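Local atomic coordinates of 6-pyruvoyl tetrahydropterin synthase (Plasmodium falciparum, PDB entry 1Y13), a protein that belongs to the 6-pyruvoyl tetrahydropterin synthase family and binds a zinc ion and biopterin. Residues C35-A40 and H49-N54; A40-R45 and S96-F101; D87-L92 and D124-P129. All coordinates share one frame; numbering follows the deposited sequence.

The three contacts illustrate how one strand can serve a metal site and tie outlying elements to it. Strand 21-41 runs through interaction 1, where it carries one ligand of a zinc ion that also binds biopterin, and ends in interaction 2; the two share Ala40, their centres about 16 Å apart, and the Tyr41 side chain lies about 7 Å from a biopterin. Interaction 3 is centred about 10 Å from interaction 1, with the Ile91 side chain about 9 Å from a zinc ion. The backbone joins them: Ala36 O is 2.9 Å from Ile91 N, and Ala36 N is 3.0 Å from His89 O. Phe101 CE1 meets Leu92 CD1 at 3.4 Å between interactions 2 and 3.

Interaction 1: C35-A40 and H49-N54; sequences CAHFIA and HGHNYN. With ZN (zinc ion), chain D; BIO (biopterin), chain E.
His37, His49 and His51 converge on one zinc ion through their NE2 atoms, two from strand 49-54 and one from the strand across from it. The bonds measure 2.3 Å from His37 NE2, 2.1 Å from His49 NE2 and 2.2 Å from His51 NE2 to the zinc. Biopterin completes a five-coordinate shell by chelation with its side-chain oxygens O9 and O10, and Ile39 CD1 reaches its N5.

The backbone places the histidines. Cys35 pairs with His51 and His37 with His49 as antiparallel hydrogen-bonded pairs, and because side chains alternate along each strand, the three imidazoles fall on one face, together with Cys35. Between them Ala36 and Gly50 form a non-hydrogen-bonded pair with their CA atoms only 4.0 Å apart. His37 and His49 both hold CG between the backbone N and the carbonyl carbon (chi1 88° and 60°), and their side chains run side by side, the rings inclined at 59°. The His51 ring presents its edge to His37 NE2. Tyr53 crosses His37 at about a right angle and sets its OH over the centre of that imidazole, 3.4 Å from His37 CD2, while its own ring edge meets Cys35 CB.

The far nitrogens have second-shell partners: His37 ND1 bonds to Ser133 OG, His49 ND1 to the carbonyl of Thr47, and His51 ND1 to Asn52 of the second subunit, whose His88 stacks on His49. Such bonds probably fix ring rotation about the metal. This is the three-histidine zinc site of the family, built on neighbouring strands.

The pair belongs to the antiparallel sheet in which strand 21-41 lies between 44-45 and 49-62. On the edge of strand 21-41 turned away from Gly50, the Ala36 backbone brings strand 90-93 alongside.

Interaction 2: A40-R45 and S96-F101; sequences AYNGFR and SDVLKF
Val98 sits against Ala40 and the start of the turn that follows it, and this apolar contact is the buried part of the meeting. Val98 CG2, placed between its backbone N and carbonyl carbon, touches Ala40 CB at 3.8 Å and also lies against the Ala40 carbonyl. Its other branch, CG1, reaches the Asn42 side chain, 3.6 Å from OD1. Leu99 adds CD2 beside Ala40 CB at 4.1 Å.

Polar contact between the segments is carried by water, for no direct hydrogen bond spans them. One water donates to Ala40 O at 2.8 Å and accepts from Ser96 OG at 2.7 Å. A second accepts from Asn42 ND2 and donates to Asp97 OD2, bridging an amide and a carboxylate whose planes stand 77° apart. The direct separation of Asn42 ND2 and Asp97 OD2 is 3.5 Å.

Within 40-45 the backbone closes on itself, Tyr41 N bonding to Phe44 O and Phe44 N to Tyr41 O. Gly43 has positive phi, and its N bonds to Glu113. The arrangement is a beta hairpin with a type II turn from Tyr41 to Phe44, Ala40 at its base and Asn42 in its turn resting against the loop that leads into strand 99-104, an outer strand of the three-stranded antiparallel sheet.

Interaction 3: D87-L92 and D124-P129; sequences DHHFIL and DCIKLP. With BIO (biopterin), chain G.
His89 packs across Ile126. CB touches Ile126 CG2 at 3.5 Å and lies equally near Asp124 O. CG, anti to the carbonyl carbon (chi1 -69°), comes within 3.9 Å of Ile126 CB, which stands over the ring face in a CH-pi contact, 4.2 Å from its centroid. CD2 on one rim meets Asp124 O, close to the ring plane. On the other rim ND1 bonds to the carbonyl of Leu86.

The segments then run parallel, Phe90 N bonding to Asp124 O, Ile126 N to Phe90 O, Leu92 N to Ile126 O and Leu128 N to Leu92 O, the alternating ladder of a two-stranded parallel sheet. Ile91 lies beside Ile126 on one face, and Ile91 CG2 also meets Leu128 CD1 at 3.8 Å; Phe90, Leu92 and Cys125 occupy the other, where Phe120 stacks on Phe90 and Lys127 directs its tip away from 87-92.

His88 CE1 approaches C11 of a biopterin hydrogen-bonded by the second and fourth subunits, and Asp124 OD2 bonds to Tyr118 OH and Leu48 N of the second subunit. Backbone polarity is thus satisfied strand to strand between largely apolar faces, while Asp124 and His88 face the second subunit.

Interaction 1: C35-A40 and H49-N54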
loop_
_atom_site.group_PDB
_atom_site.type_symbol
_atom_site.label_atom_id
_atom_site.label_comp_id
_atom_site.label_asym_id
_atom_site.label_seq_id
_atom_site.Cartn_x
_atom_site.Cartn_y
_atom_site.Cartn_z
ATOM N N CYS A 35 -3.115 17.470 12.234
ATOM C CA CYS A 35 -3.500 18.228 13.437
ATOM C C CYS A 35 -2.734 17.823 14.694
ATOM O O CYS A 35 -2.272 16.681 14.805
ATOM C CB CYS A 35 -4.991 18.021 13.704
ATOM S SG CYS A 35 -6.012 18.867 12.483
ATOM N N ALA A 36 -2.629 18.754 15.635
ATOM C CA ALA A 36 -2.165 18.464 16.964
ATOM C C ALA A 36 -3.361 18.200 17.884
ATOM O O ALA A 36 -4.469 18.689 17.630
ATOM C CB ALA A 36 -1.297 19.634 17.506
ATOM N N HIS A 37 -3.143 17.434 18.950
ATOM C CA HIS A 37 -4.199 17.175 19.928
ATOM C C HIS A 37 -3.599 16.477 21.150
ATOM O O HIS A 37 -2.435 16.057 21.129
ATOM C CB HIS A 37 -5.318 16.297 19.303
ATOM C CG HIS A 37 -5.073 14.820 19.422
ATOM N ND1 HIS A 37 -5.946 13.968 20.070
ATOM C CD2 HIS A 37 -4.061 14.041 18.967
ATOM C CE1 HIS A 37 -5.488 12.729 20.003
ATOM N NE2 HIS A 37 -4.346 12.743 19.337
ATOM N N PHE A 38 -4.392 16.348 22.202
ATOM C CA PHE A 38 -4.089 15.373 23.227
ATOM C C PHE A 38 -5.397 14.879 23.788
ATOM O O PHE A 38 -6.364 15.628 23.879
ATOM C CB PHE A 38 -3.129 15.924 24.309
ATOM C CG PHE A 38 -3.667 17.107 25.077
ATOM C CD1 PHE A 38 -4.456 16.916 26.190
ATOM C CD2 PHE A 38 -3.371 18.412 24.684
ATOM C CE1 PHE A 38 -4.958 18.017 26.908
ATOM C CE2 PHE A 38 -3.848 19.501 25.386
ATOM C CZ PHE A 38 -4.657 19.312 26.488
ATOM N N ILE A 39 -5.441 13.597 24.121
ATOM C CA ILE A 39 -6.600 13.044 24.804
ATOM C C ILE A 39 -6.596 13.325 26.308
ATOM O O ILE A 39 -5.572 13.254 26.968
ATOM C CB ILE A 39 -6.781 11.566 24.439
ATOM C CG1 ILE A 39 -7.544 11.504 23.108
ATOM C CG2 ILE A 39 -7.530 10.832 25.538
ATOM C CD1 ILE A 39 -7.233 10.303 22.275
ATOM N N ALA A 40 -7.757 13.718 26.825
ATOM C CA ALA A 40 -7.918 13.890 28.254
ATOM C C ALA A 40 -9.306 13.392 28.646
ATOM O O ALA A 40 -10.288 13.787 28.042
ATOM C CB ALA A 40 -7.719 15.354 28.617
ATOM N N HIS A 49 0.715 15.917 21.032
ATOM C CA HIS A 49 1.351 15.296 19.879
ATOM C C HIS A 49 0.456 15.567 18.660
ATOM O O HIS A 49 -0.344 16.488 18.690
ATOM C CB HIS A 49 1.584 13.798 20.102
ATOM C CG HIS A 49 0.324 13.036 20.339
ATOM N ND1 HIS A 49 -0.432 13.198 21.481
ATOM C CD2 HIS A 49 -0.340 12.145 19.566
ATOM C CE1 HIS A 49 -1.504 12.428 21.404
ATOM N NE2 HIS A 49 -1.473 11.783 20.252
ATOM N N GLY A 50 0.603 14.795 17.592
ATOM C CA GLY A 50 -0.175 15.039 16.397
ATOM C C GLY A 50 -0.291 13.844 15.493
ATOM O O GLY A 50 0.343 12.829 15.725
ATOM N N HIS A 51 -1.110 13.982 14.455
ATOM C CA HIS A 51 -1.392 12.923 13.501
ATOM C C HIS A 51 -1.701 13.476 12.116
ATOM O O HIS A 51 -2.178 14.594 11.980
ATOM C CB HIS A 51 -2.607 12.100 13.953
ATOM C CG HIS A 51 -2.411 11.429 15.263
ATOM N ND1 HIS A 51 -1.516 10.398 15.433
ATOM C CD2 HIS A 51 -2.976 11.648 16.475
ATOM C CE1 HIS A 51 -1.535 10.009 16.695
ATOM N NE2 HIS A 51 -2.401 10.760 17.348
ATOM N N ASN A 52 -1.394 12.668 11.103
ATOM C CA ASN A 52 -2.010 12.784 9.786
ATOM C C ASN A 52 -3.302 11.990 9.849
ATOM O O ASN A 52 -3.273 10.769 9.846
ATOM C CB ASN A 52 -1.089 12.197 8.695
ATOM C CG ASN A 52 0.329 12.750 8.742
ATOM O OD1 ASN A 52 1.322 12.006 8.600
ATOM N ND2 ASN A 52 0.443 14.052 8.921
ATOM N N TYR A 53 -4.439 12.656 9.957
ATOM C CA TYR A 53 -5.697 11.919 9.953
ATOM C C TYR A 53 -6.146 11.771 8.523
ATOM O O TYR A 53 -5.966 12.682 7.712
ATOM C CB TYR A 53 -6.775 12.630 10.717
ATOM C CG TYR A 53 -6.561 12.793 12.195
ATOM C CD1 TYR A 53 -5.883 13.912 12.706
ATOM C CD2 TYR A 53 -7.104 11.870 13.098
ATOM C CE1 TYR A 53 -5.730 14.089 14.088
ATOM C CE2 TYR A 53 -6.967 12.043 14.468
ATOM C CZ TYR A 53 -6.284 13.162 14.959
ATOM O OH TYR A 53 -6.137 13.317 16.319
ATOM N N ASN A 54 -6.714 10.616 8.211
ATOM C CA ASN A 54 -7.134 10.319 6.864
ATOM C C ASN A 54 -8.577 9.840 6.847
ATOM O O ASN A 54 -8.969 9.019 7.662
ATOM C CB ASN A 54 -6.203 9.273 6.271
ATOM C CG ASN A 54 -6.465 9.027 4.815
ATOM O OD1 ASN A 54 -7.056 8.012 4.455
ATOM N ND2 ASN A 54 -6.051 9.964 3.961
HETATM ZN ZN ZN D . -3.175 10.775 19.459
HETATM N N1 BIO E . -7.835 4.873 21.134
HETATM N N2 BIO E . -9.931 4.219 20.366
HETATM C C2 BIO E . -8.943 5.156 20.421
HETATM N N3 BIO E . -9.021 6.349 19.793
HETATM C C4A BIO E . -6.845 7.094 20.575
HETATM C C8A BIO E . -6.814 5.776 21.241
HETATM N N8 BIO E . -5.716 5.472 21.984
HETATM C C7 BIO E . -4.672 6.319 22.124
HETATM C C6 BIO E . -4.676 7.545 21.492
HETATM N N5 BIO E . -5.764 7.893 20.750
HETATM C C9 BIO E . -3.512 8.503 21.640
HETATM O O9 BIO E . -3.919 9.918 21.508
HETATM C C10 BIO E . -2.312 8.204 20.677
HETATM O O10 BIO E . -2.416 8.981 19.467
HETATM C C11 BIO E . -2.091 6.731 20.286
#

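Interaction 2: A40-R45 and S96-F101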
loop_
_atom_site.group_PDB
_atom_site.type_symbol
_atom_site.label_atom_id
_atom_site.label_comp_id
_atom_site.label_asym_id
_atom_site.label_seq_id
_atom_site.Cartn_x
_atom_site.Cartn_y
_atom_site.Cartn_z
ATOM N N ALA A 40 -7.757 13.718 26.825
ATOM C CA ALA A 40 -7.918 13.890 28.254
ATOM C C ALA A 40 -9.306 13.392 28.646
ATOM O O ALA A 40 -10.288 13.787 28.042
ATOM C CB ALA A 40 -7.719 15.354 28.617
ATOM N N TYR A 41 -9.366 12.477 29.610
ATOM C CA TYR A 41 -10.625 12.008 30.187
ATOM C C TYR A 41 -10.408 11.842 31.690
ATOM O O TYR A 41 -9.327 12.185 32.186
ATOM C CB TYR A 41 -11.111 10.728 29.513
ATOM C CG TYR A 41 -10.132 9.565 29.470
ATOM C CD1 TYR A 41 -10.024 8.675 30.547
ATOM C CD2 TYR A 41 -9.360 9.323 28.334
ATOM C CE1 TYR A 41 -9.153 7.603 30.508
ATOM C CE2 TYR A 41 -8.490 8.247 28.274
ATOM C CZ TYR A 41 -8.388 7.395 29.365
ATOM O OH TYR A 41 -7.527 6.320 29.316
ATOM N N ASN A 42 -11.402 11.349 32.426
ATOM C CA ASN A 42 -11.267 11.302 33.888
ATOM C C ASN A 42 -10.049 10.520 34.374
ATOM O O ASN A 42 -9.907 9.339 34.093
ATOM C CB ASN A 42 -12.534 10.787 34.572
ATOM C CG ASN A 42 -13.608 11.848 34.668
ATOM O OD1 ASN A 42 -13.429 12.875 35.340
ATOM N ND2 ASN A 42 -14.740 11.612 33.993
ATOM N N GLY A 43 -9.170 11.204 35.096
ATOM C CA GLY A 43 -7.956 10.590 35.637
ATOM C C GLY A 43 -6.842 10.311 34.626
ATOM O O GLY A 43 -5.878 9.628 34.954
ATOM N N PHE A 44 -6.957 10.823 33.398
ATOM C CA PHE A 44 -5.931 10.585 32.366
ATOM C C PHE A 44 -5.742 11.788 31.457
ATOM O O PHE A 44 -6.716 12.357 30.954
ATOM C CB PHE A 44 -6.284 9.364 31.516
ATOM C CG PHE A 44 -5.332 9.107 30.346
ATOM C CD1 PHE A 44 -5.550 9.697 29.100
ATOM C CD2 PHE A 44 -4.249 8.240 30.486
ATOM C CE1 PHE A 44 -4.692 9.436 28.013
ATOM C CE2 PHE A 44 -3.391 7.979 29.414
ATOM C CZ PHE A 44 -3.617 8.577 28.172
ATOM N N ARG A 45 -4.480 12.134 31.228
ATOM C CA ARG A 45 -4.091 13.226 30.331
ATOM C C ARG A 45 -2.809 12.786 29.646
ATOM O O ARG A 45 -1.912 12.335 30.322
ATOM C CB ARG A 45 -3.816 14.501 31.145
ATOM C CG ARG A 45 -3.929 15.814 30.361
ATOM C CD ARG A 45 -2.559 16.304 29.806
ATOM N NE ARG A 45 -1.813 16.994 30.853
ATOM C CZ ARG A 45 -0.491 17.146 30.899
ATOM N NH1 ARG A 45 0.309 16.649 29.953
ATOM N NH2 ARG A 45 0.043 17.810 31.923
ATOM N N SER A 96 -15.331 19.147 26.460
ATOM C CA SER A 96 -14.562 18.421 27.459
ATOM C C SER A 96 -15.052 18.620 28.905
ATOM O O SER A 96 -15.265 19.759 29.338
ATOM C CB SER A 96 -13.099 18.799 27.377
ATOM O OG SER A 96 -12.326 17.929 28.191
ATOM N N ASP A 97 -15.204 17.505 29.633
ATOM C CA ASP A 97 -15.556 17.524 31.054
ATOM C C ASP A 97 -14.361 17.637 31.987
ATOM O O ASP A 97 -14.533 17.737 33.194
ATOM C CB ASP A 97 -16.416 16.306 31.432
ATOM C CG ASP A 97 -15.728 14.947 31.152
ATOM O OD1 ASP A 97 -14.807 14.850 30.296
ATOM O OD2 ASP A 97 -16.141 13.951 31.797
ATOM N N VAL A 98 -13.151 17.608 31.439
ATOM C CA VAL A 98 -11.944 17.625 32.266
ATOM C C VAL A 98 -10.966 18.734 31.903
ATOM O O VAL A 98 -9.854 18.785 32.422
ATOM C CB VAL A 98 -11.200 16.246 32.276
ATOM C CG1 VAL A 98 -12.076 15.159 32.857
ATOM C CG2 VAL A 98 -10.738 15.867 30.888
ATOM N N LEU A 99 -11.367 19.621 31.004
ATOM C CA LEU A 99 -10.523 20.764 30.640
ATOM C C LEU A 99 -11.262 22.062 30.900
ATOM O O LEU A 99 -12.468 22.138 30.686
ATOM C CB LEU A 99 -10.085 20.674 29.165
ATOM C CG LEU A 99 -9.313 19.443 28.702
ATOM C CD1 LEU A 99 -9.223 19.370 27.178
ATOM C CD2 LEU A 99 -7.933 19.394 29.345
ATOM N N LYS A 100 -10.559 23.070 31.409
ATOM C CA LYS A 100 -11.149 24.407 31.533
ATOM C C LYS A 100 -10.527 25.313 30.476
ATOM O O LYS A 100 -9.325 25.249 30.221
ATOM C CB LYS A 100 -10.975 24.982 32.943
ATOM C CG LYS A 100 -11.859 26.188 33.249
ATOM C CD LYS A 100 -11.227 27.545 32.835
ATOM C CE LYS A 100 -12.156 28.797 33.067
ATOM N NZ LYS A 100 -13.401 28.902 32.141
ATOM N N PHE A 101 -11.352 26.116 29.820
ATOM C CA PHE A 101 -10.860 26.933 28.725
ATOM C C PHE A 101 -10.990 28.397 29.096
ATOM O O PHE A 101 -11.987 28.813 29.678
ATOM C CB PHE A 101 -11.634 26.656 27.446
ATOM C CG PHE A 101 -11.662 25.211 27.025
ATOM C CD1 PHE A 101 -10.552 24.614 26.443
ATOM C CD2 PHE A 101 -12.823 24.456 27.174
ATOM C CE1 PHE A 101 -10.585 23.272 26.028
ATOM C CE2 PHE A 101 -12.869 23.127 26.761
ATOM C CZ PHE A 101 -11.752 22.541 26.156
HETATM O O HOH W 1 -11.276 15.991 26.675
HETATM O O HOH W 2 -16.013 14.068 34.639
#

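Interaction 3: D87-L92 and D124-P129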
loop_
_atom_site.group_PDB
_atom_site.type_symbol
_atom_site.label_atom_id
_atom_site.label_comp_id
_atom_site.label_asym_id
_atom_site.label_seq_id
_atom_site.Cartn_x
_atom_site.Cartn_y
_atom_site.Cartn_z
ATOM N N ASP A 87 -7.557 20.865 8.709
ATOM C CA ASP A 87 -6.118 20.732 8.467
ATOM C C ASP A 87 -5.340 21.872 9.133
ATOM O O ASP A 87 -5.759 23.032 9.085
ATOM C CB ASP A 87 -5.871 20.704 6.943
ATOM C CG ASP A 87 -4.442 20.319 6.546
ATOM O OD1 ASP A 87 -3.787 19.479 7.185
ATOM O OD2 ASP A 87 -3.974 20.862 5.539
ATOM N N HIS A 88 -4.217 21.510 9.765
ATOM C CA HIS A 88 -3.250 22.466 10.345
ATOM C C HIS A 88 -3.708 23.237 11.545
ATOM O O HIS A 88 -3.521 24.430 11.618
ATOM C CB HIS A 88 -2.699 23.405 9.268
ATOM C CG HIS A 88 -1.534 22.822 8.541
ATOM N ND1 HIS A 88 -0.317 23.468 8.437
ATOM C CD2 HIS A 88 -1.375 21.613 7.950
ATOM C CE1 HIS A 88 0.521 22.698 7.767
ATOM N NE2 HIS A 88 -0.095 21.565 7.463
ATOM N N HIS A 89 -4.299 22.539 12.502
ATOM C CA HIS A 89 -4.765 23.150 13.722
ATOM C C HIS A 89 -4.481 22.246 14.891
ATOM O O HIS A 89 -4.224 21.056 14.707
ATOM C CB HIS A 89 -6.288 23.343 13.641
ATOM C CG HIS A 89 -6.698 24.371 12.651
ATOM N ND1 HIS A 89 -7.225 24.047 11.421
ATOM C CD2 HIS A 89 -6.642 25.723 12.698
ATOM C CE1 HIS A 89 -7.495 25.158 10.756
ATOM N NE2 HIS A 89 -7.149 26.188 11.510
ATOM N N PHE A 90 -4.587 22.818 16.085
ATOM C CA PHE A 90 -4.794 22.058 17.288
ATOM C C PHE A 90 -6.299 21.838 17.456
ATOM O O PHE A 90 -7.103 22.796 17.401
ATOM C CB PHE A 90 -4.171 22.751 18.517
ATOM C CG PHE A 90 -4.508 22.087 19.815
ATOM C CD1 PHE A 90 -3.765 21.004 20.276
ATOM C CD2 PHE A 90 -5.564 22.541 20.589
ATOM C CE1 PHE A 90 -4.076 20.390 21.458
ATOM C CE2 PHE A 90 -5.881 21.925 21.788
ATOM C CZ PHE A 90 -5.139 20.837 22.224
ATOM N N ILE A 91 -6.682 20.570 17.607
ATOM C CA ILE A 91 -8.083 20.214 17.818
ATOM C C ILE A 91 -8.466 20.421 19.283
ATOM O O ILE A 91 -7.960 19.750 20.156
ATOM C CB ILE A 91 -8.381 18.746 17.400
ATOM C CG1 ILE A 91 -8.111 18.540 15.902
ATOM C CG2 ILE A 91 -9.818 18.365 17.735
ATOM C CD1 ILE A 91 -7.923 17.066 15.527
ATOM N N LEU A 92 -9.376 21.356 19.517
ATOM C CA LEU A 92 -9.887 21.716 20.842
ATOM C C LEU A 92 -11.282 21.130 21.040
ATOM O O LEU A 92 -12.216 21.527 20.348
ATOM C CB LEU A 92 -9.967 23.245 20.886
ATOM C CG LEU A 92 -10.061 24.242 22.052
ATOM C CD1 LEU A 92 -11.383 24.131 22.788
ATOM C CD2 LEU A 92 -8.884 24.129 23.004
ATOM N N ASP A 124 -4.942 29.236 16.052
ATOM C CA ASP A 124 -4.306 27.923 15.897
ATOM C C ASP A 124 -5.246 26.791 16.234
ATOM O O ASP A 124 -4.953 25.641 15.928
ATOM C CB ASP A 124 -3.018 27.810 16.743
ATOM C CG ASP A 124 -1.834 28.525 16.085
ATOM O OD1 ASP A 124 -2.040 29.647 15.587
ATOM O OD2 ASP A 124 -0.707 27.968 16.037
ATOM N N CYS A 125 -6.353 27.116 16.904
ATOM C CA CYS A 125 -7.277 26.109 17.364
ATOM C C CYS A 125 -8.482 25.965 16.427
ATOM O O CYS A 125 -8.965 26.933 15.846
ATOM C CB CYS A 125 -7.759 26.439 18.770
ATOM S SG CYS A 125 -6.374 26.641 19.917
ATOM N N ILE A 126 -8.934 24.733 16.255
ATOM C CA ILE A 126 -10.207 24.465 15.615
ATOM C C ILE A 126 -11.073 23.877 16.728
ATOM O O ILE A 126 -10.764 22.813 17.271
ATOM C CB ILE A 126 -10.081 23.554 14.302
ATOM C CG1 ILE A 126 -11.424 23.414 13.553
ATOM C CG2 ILE A 126 -9.498 22.165 14.563
ATOM C CD1 ILE A 126 -11.625 24.478 12.507
ATOM N N LYS A 127 -12.129 24.604 17.073
ATOM C CA LYS A 127 -12.978 24.303 18.219
ATOM C C LYS A 127 -14.069 23.356 17.757
ATOM O O LYS A 127 -14.997 23.780 17.090
ATOM C CB LYS A 127 -13.562 25.629 18.752
ATOM C CG LYS A 127 -12.415 26.623 19.036
ATOM C CD LYS A 127 -12.848 27.925 19.630
ATOM C CE LYS A 127 -13.806 28.663 18.714
ATOM N NZ LYS A 127 -13.141 29.148 17.489
ATOM N N LEU A 128 -13.943 22.070 18.075
ATOM C CA LEU A 128 -14.934 21.107 17.660
ATOM C C LEU A 128 -15.898 20.806 18.797
ATOM O O LEU A 128 -15.481 20.746 19.940
ATOM C CB LEU A 128 -14.290 19.818 17.092
ATOM C CG LEU A 128 -13.327 19.952 15.904
ATOM C CD1 LEU A 128 -12.854 18.590 15.459
ATOM C CD2 LEU A 128 -13.996 20.722 14.727
ATOM N N PRO A 129 -17.199 20.627 18.476
ATOM C CA PRO A 129 -18.223 20.325 19.478
ATOM C C PRO A 129 -18.185 18.852 19.870
ATOM O O PRO A 129 -19.130 18.110 19.598
ATOM C CB PRO A 129 -19.530 20.678 18.746
ATOM C CG PRO A 129 -19.216 20.401 17.277
ATOM C CD PRO A 129 -17.753 20.744 17.114
HETATM N N1 BIO G . 8.662 21.184 2.884
HETATM N N2 BIO G . 10.673 20.304 2.164
HETATM C C2 BIO G . 9.772 20.477 3.168
HETATM N N3 BIO G . 9.979 19.961 4.408
HETATM C C4 BIO G . 9.101 20.146 5.424
HETATM O O4 BIO G . 9.291 19.680 6.556
HETATM C C4A BIO G . 7.850 20.886 5.177
HETATM C C8A BIO G . 7.701 21.394 3.823
HETATM N N8 BIO G . 6.592 22.080 3.546
HETATM C C7 BIO G . 5.658 22.306 4.469
HETATM C C6 BIO G . 5.749 21.823 5.741
HETATM N N5 BIO G . 6.878 21.120 6.094
HETATM C C9 BIO G . 4.629 22.172 6.706
HETATM O O9 BIO G . 4.988 22.011 8.101
HETATM C C10 BIO G . 3.270 21.445 6.620
HETATM O O10 BIO G . 3.368 20.011 6.866
HETATM C C11 BIO G . 2.432 21.932 5.423
#